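Local structure of sister chromatid cohesion protein (Chaetomium thermophilum, 5T8V) at residues V1305-E1317 / R1444-D1456. The protein probably loads cohesin onto chromatin, this chain being the HEAT-repeat C-terminal part of the longer loader. Sequence-based numbering, arbitrary orientation.
Sequences VASTGASVAQVIE and RACKDLVELMSID
The carboxylates of Glu1317 and Asp1456 are the flat groups here, their planes 59° apart. Glu1317 crosses Val1450 at a slant, with Val1450 CG1 beside both OE1 and CG, the latter at 3.4 Å, while OE2 is turned to the carboxylate of Asp1456. These like-charged acceptors meet with no hydrogen bond between them, and their short spacing is doubtful. Replacing Glu1317 with alanine removes CG and the carboxylate and is likely to leave the CG1 side of Val1450 uncovered. Deeper in, Leu1449 sits among Gly1309, Val1312, Ala1313 and Ile1316; with CG anti to its backbone N (chi1 -175°), CD1 comes within 3.5 Å of Ala1313 CB. Ile1316 slides past Val1450 in the opposite direction, CG2 to CG2 at 3.4 Å, and also covers Cys1446 CB. Where helix 1439-1452 ends, Met1453 bends back so that SD lies 3.5 Å from Val1305 CG1, and its methyl lies over the backbone at Gly1309. Ile1455 CD1 then packs on Ala1313 CB from the C-terminal tail. Helix 1364-1387 touches both segments through Val1305, Ile1316 and Cys1446. The axes of helix 1305-1317 and helix 1444-1452 cross at -122°, with Leu1449 as a knob in a hole, within an all-helical HEAT-repeat protein.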
loop_
_atom_site.group_PDB
_atom_site.type_symbol
_atom_site.label_atom_id
_atom_site.label_comp_id
_atom_site.label_asym_id
_atom_site.label_seq_id
_atom_site.Cartn_x
_atom_site.Cartn_y
_atom_site.Cartn_z
ATOM N N VAL A 1305 -21.156 43.882 -9.986
ATOM C CA VAL A 1305 -21.721 43.654 -11.312
ATOM C C VAL A 1305 -23.082 44.326 -11.436
ATOM O O VAL A 1305 -23.382 44.973 -12.447
ATOM C CB VAL A 1305 -21.800 42.141 -11.597
ATOM C CG1 VAL A 1305 -22.596 41.859 -12.862
ATOM C CG2 VAL A 1305 -20.399 41.555 -11.715
ATOM N N ALA A 1306 -23.927 44.191 -10.411
ATOM C CA ALA A 1306 -25.254 44.793 -10.454
ATOM C C ALA A 1306 -25.211 46.310 -10.316
ATOM O O ALA A 1306 -26.177 46.980 -10.694
ATOM C CB ALA A 1306 -26.137 44.198 -9.355
ATOM N N SER A 1307 -24.120 46.865 -9.787
ATOM C CA SER A 1307 -24.001 48.311 -9.633
ATOM C C SER A 1307 -23.487 48.982 -10.903
ATOM O O SER A 1307 -24.129 49.899 -11.427
ATOM C CB SER A 1307 -23.081 48.637 -8.452
ATOM O OG SER A 1307 -23.649 48.201 -7.227
ATOM N N THR A 1308 -22.336 48.537 -11.414
ATOM C CA THR A 1308 -21.741 49.177 -12.583
ATOM C C THR A 1308 -22.330 48.637 -13.882
ATOM O O THR A 1308 -22.551 49.399 -14.834
ATOM C CB THR A 1308 -20.225 48.979 -12.572
ATOM O OG1 THR A 1308 -19.703 49.354 -11.290
ATOM C CG2 THR A 1308 -19.566 49.828 -13.650
ATOM N N GLY A 1309 -22.580 47.328 -13.942
ATOM C CA GLY A 1309 -23.210 46.745 -15.110
ATOM C C GLY A 1309 -24.542 47.376 -15.457
ATOM O O GLY A 1309 -24.991 47.267 -16.602
ATOM N N ALA A 1310 -25.191 48.029 -14.491
ATOM C CA ALA A 1310 -26.385 48.809 -14.791
ATOM C C ALA A 1310 -26.048 49.959 -15.734
ATOM O O ALA A 1310 -26.603 50.066 -16.834
ATOM C CB ALA A 1310 -27.005 49.336 -13.495
ATOM N N SER A 1311 -25.124 50.825 -15.316
ATOM C CA SER A 1311 -24.698 51.931 -16.166
ATOM C C SER A 1311 -24.196 51.422 -17.510
ATOM O O SER A 1311 -24.655 51.868 -18.570
ATOM C CB SER A 1311 -23.611 52.743 -15.459
ATOM O OG SER A 1311 -24.078 53.258 -14.224
ATOM N N VAL A 1312 -23.260 50.469 -17.486
ATOM C CA VAL A 1312 -22.643 49.992 -18.724
ATOM C C VAL A 1312 -23.702 49.423 -19.662
ATOM O O VAL A 1312 -23.849 49.869 -20.805
ATOM C CB VAL A 1312 -21.550 48.954 -18.415
ATOM C CG1 VAL A 1312 -20.992 48.354 -19.707
ATOM C CG2 VAL A 1312 -20.436 49.594 -17.602
ATOM N N ALA A 1313 -24.447 48.419 -19.196
ATOM C CA ALA A 1313 -25.463 47.794 -20.036
ATOM C C ALA A 1313 -26.448 48.824 -20.576
ATOM O O ALA A 1313 -26.812 48.791 -21.757
ATOM C CB ALA A 1313 -26.205 46.721 -19.241
ATOM N N GLN A 1314 -26.888 49.747 -19.723
ATOM C CA GLN A 1314 -27.845 50.768 -20.139
ATOM C C GLN A 1314 -27.290 51.604 -21.292
ATOM O O GLN A 1314 -27.880 51.667 -22.384
ATOM C CB GLN A 1314 -28.193 51.639 -18.928
ATOM C CG GLN A 1314 -29.094 52.824 -19.211
ATOM C CD GLN A 1314 -28.312 54.092 -19.474
ATOM O OE1 GLN A 1314 -27.411 54.448 -18.715
ATOM N NE2 GLN A 1314 -28.650 54.780 -20.555
ATOM N N VAL A 1315 -26.138 52.244 -21.073
ATOM C CA VAL A 1315 -25.548 53.078 -22.114
ATOM C C VAL A 1315 -25.191 52.261 -23.346
ATOM O O VAL A 1315 -25.049 52.820 -24.437
ATOM C CB VAL A 1315 -24.308 53.827 -21.578
ATOM C CG1 VAL A 1315 -24.673 54.661 -20.351
ATOM C CG2 VAL A 1315 -23.177 52.856 -21.262
ATOM N N ILE A 1316 -25.029 50.944 -23.200
ATOM C CA ILE A 1316 -24.812 50.089 -24.364
ATOM C C ILE A 1316 -26.096 49.969 -25.172
ATOM O O ILE A 1316 -26.095 50.136 -26.398
ATOM C CB ILE A 1316 -24.286 48.707 -23.928
ATOM C CG1 ILE A 1316 -22.804 48.808 -23.556
ATOM C CG2 ILE A 1316 -24.491 47.664 -25.041
ATOM C CD1 ILE A 1316 -22.207 47.528 -23.005
ATOM N N GLU A 1317 -27.210 49.669 -24.499
ATOM C CA GLU A 1317 -28.492 49.614 -25.192
ATOM C C GLU A 1317 -28.754 50.906 -25.951
ATOM O O GLU A 1317 -29.230 50.878 -27.091
ATOM C CB GLU A 1317 -29.626 49.344 -24.203
ATOM C CG GLU A 1317 -29.638 47.936 -23.633
ATOM C CD GLU A 1317 -30.882 47.655 -22.810
ATOM O OE1 GLU A 1317 -31.046 46.508 -22.344
ATOM O OE2 GLU A 1317 -31.699 48.582 -22.630
ATOM N N ARG A 1444 -20.951 41.034 -29.854
ATOM C CA ARG A 1444 -21.562 39.949 -29.092
ATOM C C ARG A 1444 -21.203 40.034 -27.615
ATOM O O ARG A 1444 -21.955 39.540 -26.770
ATOM C CB ARG A 1444 -21.146 38.585 -29.647
ATOM C CG ARG A 1444 -21.476 37.435 -28.696
ATOM C CD ARG A 1444 -21.421 36.073 -29.361
ATOM N NE ARG A 1444 -20.104 35.768 -29.911
ATOM C CZ ARG A 1444 -19.667 34.540 -30.175
ATOM N NH1 ARG A 1444 -18.452 34.364 -30.680
ATOM N NH2 ARG A 1444 -20.433 33.485 -29.929
ATOM N N ALA A 1445 -20.060 40.635 -27.285
ATOM C CA ALA A 1445 -19.730 40.856 -25.883
ATOM C C ALA A 1445 -20.712 41.832 -25.246
ATOM O O ALA A 1445 -21.334 41.527 -24.220
ATOM C CB ALA A 1445 -18.296 41.371 -25.757
ATOM N N CYS A 1446 -20.871 43.010 -25.852
ATOM C CA CYS A 1446 -21.839 43.980 -25.348
ATOM C C CYS A 1446 -23.232 43.371 -25.268
ATOM O O CYS A 1446 -23.971 43.618 -24.310
ATOM C CB CYS A 1446 -21.848 45.222 -26.238
ATOM S SG CYS A 1446 -20.265 46.079 -26.331
ATOM N N LYS A 1447 -23.606 42.568 -26.265
ATOM C CA LYS A 1447 -24.913 41.919 -26.247
ATOM C C LYS A 1447 -25.038 40.978 -25.054
ATOM O O LYS A 1447 -25.990 41.072 -24.268
ATOM C CB LYS A 1447 -25.128 41.158 -27.555
ATOM C CG LYS A 1447 -26.505 40.532 -27.704
ATOM C CD LYS A 1447 -26.465 39.366 -28.675
ATOM C CE LYS A 1447 -27.846 38.785 -28.908
ATOM N NZ LYS A 1447 -27.791 37.542 -29.723
ATOM N N ASP A 1448 -24.082 40.057 -24.908
ATOM C CA ASP A 1448 -24.101 39.126 -23.785
ATOM C C ASP A 1448 -24.117 39.858 -22.451
ATOM O O ASP A 1448 -24.591 39.309 -21.450
ATOM C CB ASP A 1448 -22.894 38.190 -23.859
ATOM C CG ASP A 1448 -22.956 37.246 -25.044
ATOM O OD1 ASP A 1448 -24.076 36.896 -25.472
ATOM O OD2 ASP A 1448 -21.881 36.853 -25.547
ATOM N N LEU A 1449 -23.596 41.087 -22.409
ATOM C CA LEU A 1449 -23.657 41.865 -21.178
ATOM C C LEU A 1449 -25.040 42.475 -20.975
ATOM O O LEU A 1449 -25.553 42.496 -19.852
ATOM C CB LEU A 1449 -22.582 42.955 -21.195
ATOM C CG LEU A 1449 -22.381 43.816 -19.940
ATOM C CD1 LEU A 1449 -23.270 45.048 -19.982
ATOM C CD2 LEU A 1449 -22.621 43.026 -18.654
ATOM N N VAL A 1450 -25.659 42.971 -22.050
ATOM C CA VAL A 1450 -27.006 43.524 -21.941
ATOM C C VAL A 1450 -27.994 42.444 -21.525
ATOM O O VAL A 1450 -28.977 42.725 -20.826
ATOM C CB VAL A 1450 -27.424 44.187 -23.271
ATOM C CG1 VAL A 1450 -28.878 44.641 -23.217
ATOM C CG2 VAL A 1450 -26.522 45.373 -23.580
ATOM N N GLU A 1451 -27.759 41.200 -21.941
ATOM C CA GLU A 1451 -28.671 40.108 -21.623
ATOM C C GLU A 1451 -28.336 39.424 -20.306
ATOM O O GLU A 1451 -29.248 38.945 -19.619
ATOM C CB GLU A 1451 -28.663 39.076 -22.752
ATOM C CG GLU A 1451 -29.201 39.612 -24.067
ATOM C CD GLU A 1451 -28.978 38.658 -25.221
ATOM O OE1 GLU A 1451 -27.994 37.891 -25.173
ATOM O OE2 GLU A 1451 -29.787 38.674 -26.172
ATOM N N LEU A 1452 -27.054 39.359 -19.938
ATOM C CA LEU A 1452 -26.681 38.812 -18.638
ATOM C C LEU A 1452 -27.410 39.536 -17.514
ATOM O O LEU A 1452 -27.782 38.925 -16.505
ATOM C CB LEU A 1452 -25.167 38.909 -18.440
ATOM C CG LEU A 1452 -24.645 38.624 -17.027
ATOM C CD1 LEU A 1452 -25.007 37.215 -16.584
ATOM C CD2 LEU A 1452 -23.141 38.838 -16.958
ATOM N N MET A 1453 -27.617 40.837 -17.670
ATOM C CA MET A 1453 -28.343 41.651 -16.702
ATOM C C MET A 1453 -29.518 42.308 -17.418
ATOM O O MET A 1453 -29.493 43.505 -17.718
ATOM C CB MET A 1453 -27.431 42.680 -16.079
ATOM C CG MET A 1453 -26.160 42.106 -15.505
ATOM S SD MET A 1453 -25.782 42.895 -13.937
ATOM C CE MET A 1453 -25.810 44.615 -14.419
ATOM N N SER A 1454 -30.548 41.513 -17.692
ATOM C CA SER A 1454 -31.716 41.994 -18.414
ATOM C C SER A 1454 -32.362 43.162 -17.680
ATOM O O SER A 1454 -33.014 42.972 -16.647
ATOM C CB SER A 1454 -32.714 40.855 -18.603
ATOM O OG SER A 1454 -32.059 39.691 -19.074
ATOM N N ILE A 1455 -32.187 44.372 -18.209
ATOM C CA ILE A 1455 -32.702 45.582 -17.578
ATOM C C ILE A 1455 -34.063 45.920 -18.171
ATOM O O ILE A 1455 -35.105 45.626 -17.572
ATOM C CB ILE A 1455 -31.711 46.749 -17.745
ATOM C CG1 ILE A 1455 -30.402 46.432 -17.025
ATOM C CG2 ILE A 1455 -32.294 48.049 -17.199
ATOM C CD1 ILE A 1455 -29.177 46.659 -17.869
ATOM N N ASP A 1456 -34.065 46.538 -19.347
ATOM C CA ASP A 1456 -35.305 46.927 -20.007
ATOM C C ASP A 1456 -36.042 45.706 -20.547
ATOM O O ASP A 1456 -35.560 44.578 -20.442
ATOM C CB ASP A 1456 -35.023 47.913 -21.142
ATOM C CG ASP A 1456 -34.422 49.214 -20.648
ATOM O OD1 ASP A 1456 -34.629 49.555 -19.464
ATOM O OD2 ASP A 1456 -33.747 49.898 -21.445
#